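Local coordinates for manganese-binding protein (Chlamydia trachomatis, PDB 6NSI) that binds iron, manganese and nickel ions, preferring ferrous iron, and delivers them to the membrane permease of an ABC import system, at residues D106-A118 with A136-R148. Residues are numbered along the deposited sequence; the frame is centred on the assembly and turned at random.
Sequences DMRVWGAAVKEMA and ADQILSEMEELDR
With chi1 at -67°, Met-143 holds CG beside its own backbone N, and a bend at chi3 carries the methyl up against helix 107-118; Met-107 starts with CG anti to N (chi1 -174°) and then folds twice, at chi2 and chi3. The two side chains cross at about a right angle, Met-107 SD lying 3.5 Å from Met-143 CE. Unbranched and pliable, methionine suits such an interface: Met-143 CE also rests against the Gly-111 backbone, 3.5 Å from Gly-111 N, and 3.7 Å from Val-114 CG2, while Met-107 CE turns to Leu-146 CD2 (4.0 Å). Leu-140 slides past Val-114 in the opposite sense and sets CD2 3.3 Å from Gly-111 O. On the solvent side the bent chain of Lys-115 crosses Leu-140, bringing NZ near both methyls. Further along, Ala-118 CB touches Ala-136 CB at 3.7 Å, two small methyls filling the gap between the helices. At the other end, Asp-106 is the N-cap of helix 107-118; its OD1 accepts a hydrogen bond from Val-109 N, met from above the carboxylate plane (3.1 Å). Asp-147 packs its CB against Met-107; its OD2 forms a salt bridge with Arg-177 and its OD1 a hydrogen bond with Tyr-178 OH, which is also hydrogen-bonded to Met-107 N. Phe-267 and Phe-270 of helix 266-280 continue the apolar core. The axes run 9.2 Å apart at 171°, an antiparallel helical hairpin; its second member, helix 129-154, is consistent with the long backbone helix that joins the two lobes in metal-binding proteins of the solute-binding protein 9 family.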
# COMPACT_ATOMS: atom_id res chain seq x y z
N ASP A 106 -4.49 1.05 -3.90
CA ASP A 106 -5.70 1.18 -4.70
C ASP A 106 -6.60 2.15 -3.94
O ASP A 106 -7.15 1.80 -2.89
CB ASP A 106 -6.33 -0.20 -4.91
CG ASP A 106 -7.69 -0.15 -5.62
OD1 ASP A 106 -8.38 0.90 -5.54
OD2 ASP A 106 -8.09 -1.17 -6.23
N MET A 107 -6.71 3.38 -4.45
CA MET A 107 -7.39 4.45 -3.73
C MET A 107 -8.89 4.21 -3.58
O MET A 107 -9.51 4.77 -2.67
CB MET A 107 -7.12 5.79 -4.44
CG MET A 107 -7.66 7.03 -3.71
SD MET A 107 -6.94 7.37 -2.07
CE MET A 107 -5.18 7.53 -2.40
N ARG A 108 -9.50 3.39 -4.44
CA ARG A 108 -10.90 3.04 -4.20
C ARG A 108 -11.03 2.08 -3.03
O ARG A 108 -11.92 2.22 -2.18
CB ARG A 108 -11.52 2.43 -5.45
CG ARG A 108 -12.98 2.03 -5.26
CD ARG A 108 -13.39 0.96 -6.26
NE ARG A 108 -12.94 -0.37 -5.85
CZ ARG A 108 -13.50 -1.10 -4.89
NH1 ARG A 108 -14.55 -0.63 -4.21
NH2 ARG A 108 -13.01 -2.31 -4.60
N VAL A 109 -10.14 1.08 -2.96
CA VAL A 109 -10.17 0.15 -1.84
C VAL A 109 -9.83 0.87 -0.54
O VAL A 109 -10.52 0.71 0.47
CB VAL A 109 -9.23 -1.05 -2.12
CG1 VAL A 109 -9.23 -2.05 -0.96
CG2 VAL A 109 -9.63 -1.76 -3.42
N TRP A 110 -8.79 1.72 -0.55
CA TRP A 110 -8.43 2.42 0.68
C TRP A 110 -9.51 3.41 1.10
O TRP A 110 -9.67 3.69 2.29
CB TRP A 110 -7.08 3.12 0.52
CG TRP A 110 -6.35 3.29 1.84
CD1 TRP A 110 -5.90 4.46 2.39
CD2 TRP A 110 -5.98 2.25 2.77
NE1 TRP A 110 -5.27 4.22 3.59
CE2 TRP A 110 -5.30 2.87 3.85
CE3 TRP A 110 -6.14 0.86 2.79
CZ2 TRP A 110 -4.81 2.15 4.93
CZ3 TRP A 110 -5.64 0.14 3.88
CH2 TRP A 110 -4.99 0.79 4.93
N GLY A 111 -10.26 3.95 0.14
CA GLY A 111 -11.43 4.73 0.50
C GLY A 111 -12.44 3.91 1.28
O GLY A 111 -12.97 4.35 2.30
N ALA A 112 -12.72 2.69 0.80
CA ALA A 112 -13.56 1.77 1.56
C ALA A 112 -12.96 1.48 2.93
O ALA A 112 -13.68 1.45 3.94
CB ALA A 112 -13.76 0.48 0.78
N ALA A 113 -11.64 1.28 3.00
CA ALA A 113 -10.96 1.12 4.28
C ALA A 113 -11.23 2.33 5.18
O ALA A 113 -11.53 2.18 6.37
CB ALA A 113 -9.46 0.94 4.06
N VAL A 114 -11.10 3.53 4.63
CA VAL A 114 -11.36 4.72 5.43
C VAL A 114 -12.81 4.77 5.89
O VAL A 114 -13.11 5.22 7.01
CB VAL A 114 -10.95 5.98 4.64
CG1 VAL A 114 -11.44 7.23 5.32
CG2 VAL A 114 -9.42 6.01 4.50
N LYS A 115 -13.72 4.22 5.08
CA LYS A 115 -15.15 4.17 5.46
C LYS A 115 -15.26 3.33 6.73
O LYS A 115 -16.02 3.71 7.60
CB LYS A 115 -16.02 3.60 4.35
CG LYS A 115 -17.37 4.29 4.20
CD LYS A 115 -18.16 3.82 3.01
CE LYS A 115 -17.33 3.85 1.75
NZ LYS A 115 -17.04 5.23 1.31
N GLU A 116 -14.53 2.23 6.81
CA GLU A 116 -14.56 1.39 8.01
C GLU A 116 -13.91 2.08 9.19
O GLU A 116 -14.38 1.96 10.32
CB GLU A 116 -13.87 0.05 7.73
CG GLU A 116 -14.49 -0.73 6.59
CD GLU A 116 -15.93 -1.11 6.88
OE1 GLU A 116 -16.24 -1.52 8.02
OE2 GLU A 116 -16.76 -0.98 5.95
N MET A 117 -12.81 2.81 8.96
CA MET A 117 -12.20 3.61 10.02
C MET A 117 -13.23 4.56 10.63
O MET A 117 -13.41 4.58 11.85
CB MET A 117 -11.02 4.41 9.48
CG MET A 117 -9.88 3.58 8.86
SD MET A 117 -8.59 4.73 8.34
CE MET A 117 -7.80 3.82 7.00
N ALA A 118 -13.88 5.37 9.80
CA ALA A 118 -14.89 6.31 10.30
C ALA A 118 -15.97 5.60 11.09
O ALA A 118 -16.31 6.02 12.21
CB ALA A 118 -15.50 7.08 9.13
N ALA A 136 -14.90 12.75 7.83
CA ALA A 136 -14.93 11.56 6.99
C ALA A 136 -15.49 11.89 5.61
O ALA A 136 -14.89 11.55 4.58
CB ALA A 136 -15.78 10.48 7.67
N ASP A 137 -16.64 12.57 5.57
CA ASP A 137 -17.21 13.01 4.30
C ASP A 137 -16.19 13.77 3.48
O ASP A 137 -16.07 13.57 2.27
CB ASP A 137 -18.43 13.89 4.56
CG ASP A 137 -19.56 13.13 5.20
OD1 ASP A 137 -19.53 11.88 5.17
OD2 ASP A 137 -20.49 13.78 5.74
N GLN A 138 -15.42 14.65 4.13
CA GLN A 138 -14.46 15.46 3.39
C GLN A 138 -13.33 14.61 2.83
O GLN A 138 -13.04 14.67 1.63
CB GLN A 138 -13.92 16.58 4.29
CG GLN A 138 -13.19 17.67 3.52
CD GLN A 138 -13.94 18.11 2.26
OE1 GLN A 138 -15.17 18.26 2.26
NE2 GLN A 138 -13.20 18.33 1.18
N ILE A 139 -12.69 13.79 3.67
CA ILE A 139 -11.54 13.04 3.17
C ILE A 139 -11.98 12.00 2.14
O ILE A 139 -11.29 11.78 1.13
CB ILE A 139 -10.73 12.41 4.33
CG1 ILE A 139 -9.45 11.75 3.78
CG2 ILE A 139 -11.57 11.42 5.13
CD1 ILE A 139 -8.67 12.68 2.84
N LEU A 140 -13.14 11.38 2.36
CA LEU A 140 -13.64 10.38 1.42
C LEU A 140 -13.88 10.97 0.03
O LEU A 140 -13.59 10.32 -0.98
CB LEU A 140 -14.91 9.74 1.95
CG LEU A 140 -14.72 8.69 3.05
CD1 LEU A 140 -16.08 8.36 3.71
CD2 LEU A 140 -14.06 7.46 2.46
N SER A 141 -14.43 12.19 -0.04
CA SER A 141 -14.64 12.79 -1.35
C SER A 141 -13.33 13.29 -1.96
O SER A 141 -13.18 13.33 -3.19
CB SER A 141 -15.64 13.94 -1.26
OG SER A 141 -15.08 14.99 -0.51
N GLU A 142 -12.37 13.67 -1.11
CA GLU A 142 -11.05 14.01 -1.62
C GLU A 142 -10.36 12.78 -2.20
O GLU A 142 -9.69 12.86 -3.23
CB GLU A 142 -10.23 14.66 -0.51
CG GLU A 142 -10.57 16.12 -0.24
CD GLU A 142 -9.85 16.68 0.97
OE1 GLU A 142 -10.48 17.41 1.76
OE2 GLU A 142 -8.65 16.39 1.15
N MET A 143 -10.54 11.62 -1.55
CA MET A 143 -9.93 10.38 -2.03
C MET A 143 -10.58 9.89 -3.31
O MET A 143 -9.90 9.31 -4.17
CB MET A 143 -10.00 9.29 -0.95
CG MET A 143 -9.15 9.56 0.28
SD MET A 143 -9.45 8.40 1.64
CE MET A 143 -8.62 6.93 1.01
N GLU A 144 -11.89 10.09 -3.47
CA GLU A 144 -12.52 9.76 -4.74
C GLU A 144 -11.97 10.63 -5.86
O GLU A 144 -11.71 10.14 -6.96
CB GLU A 144 -14.04 9.89 -4.63
CG GLU A 144 -14.64 8.74 -3.82
CD GLU A 144 -16.10 8.93 -3.46
OE1 GLU A 144 -16.63 10.06 -3.62
OE2 GLU A 144 -16.72 7.94 -2.99
N GLU A 145 -11.73 11.91 -5.58
CA GLU A 145 -11.13 12.76 -6.60
C GLU A 145 -9.70 12.34 -6.89
O GLU A 145 -9.27 12.30 -8.05
CB GLU A 145 -11.19 14.22 -6.16
CG GLU A 145 -10.77 15.18 -7.25
CD GLU A 145 -10.90 16.62 -6.82
OE1 GLU A 145 -11.54 16.84 -5.77
OE2 GLU A 145 -10.36 17.50 -7.51
N LEU A 146 -8.94 12.03 -5.83
CA LEU A 146 -7.60 11.47 -5.98
C LEU A 146 -7.61 10.23 -6.86
O LEU A 146 -6.73 10.06 -7.72
CB LEU A 146 -7.07 11.14 -4.59
CG LEU A 146 -5.59 11.23 -4.23
CD1 LEU A 146 -4.89 12.29 -5.06
CD2 LEU A 146 -5.47 11.52 -2.72
N ASP A 147 -8.59 9.34 -6.67
CA ASP A 147 -8.67 8.11 -7.45
C ASP A 147 -8.94 8.40 -8.92
O ASP A 147 -8.30 7.80 -9.80
CB ASP A 147 -9.75 7.20 -6.85
CG ASP A 147 -9.92 5.92 -7.63
OD1 ASP A 147 -8.97 5.09 -7.66
OD2 ASP A 147 -11.00 5.74 -8.24
N ARG A 148 -9.88 9.30 -9.22
CA ARG A 148 -10.13 9.70 -10.60
C ARG A 148 -8.88 10.29 -11.23
O ARG A 148 -8.55 9.98 -12.38
CB ARG A 148 -11.29 10.71 -10.66
CG ARG A 148 -12.68 10.12 -10.54
CD ARG A 148 -13.78 11.14 -10.92
NE ARG A 148 -13.75 12.35 -10.09
CZ ARG A 148 -14.28 12.45 -8.87
NH1 ARG A 148 -14.89 11.42 -8.30
NH2 ARG A 148 -14.18 13.60 -8.20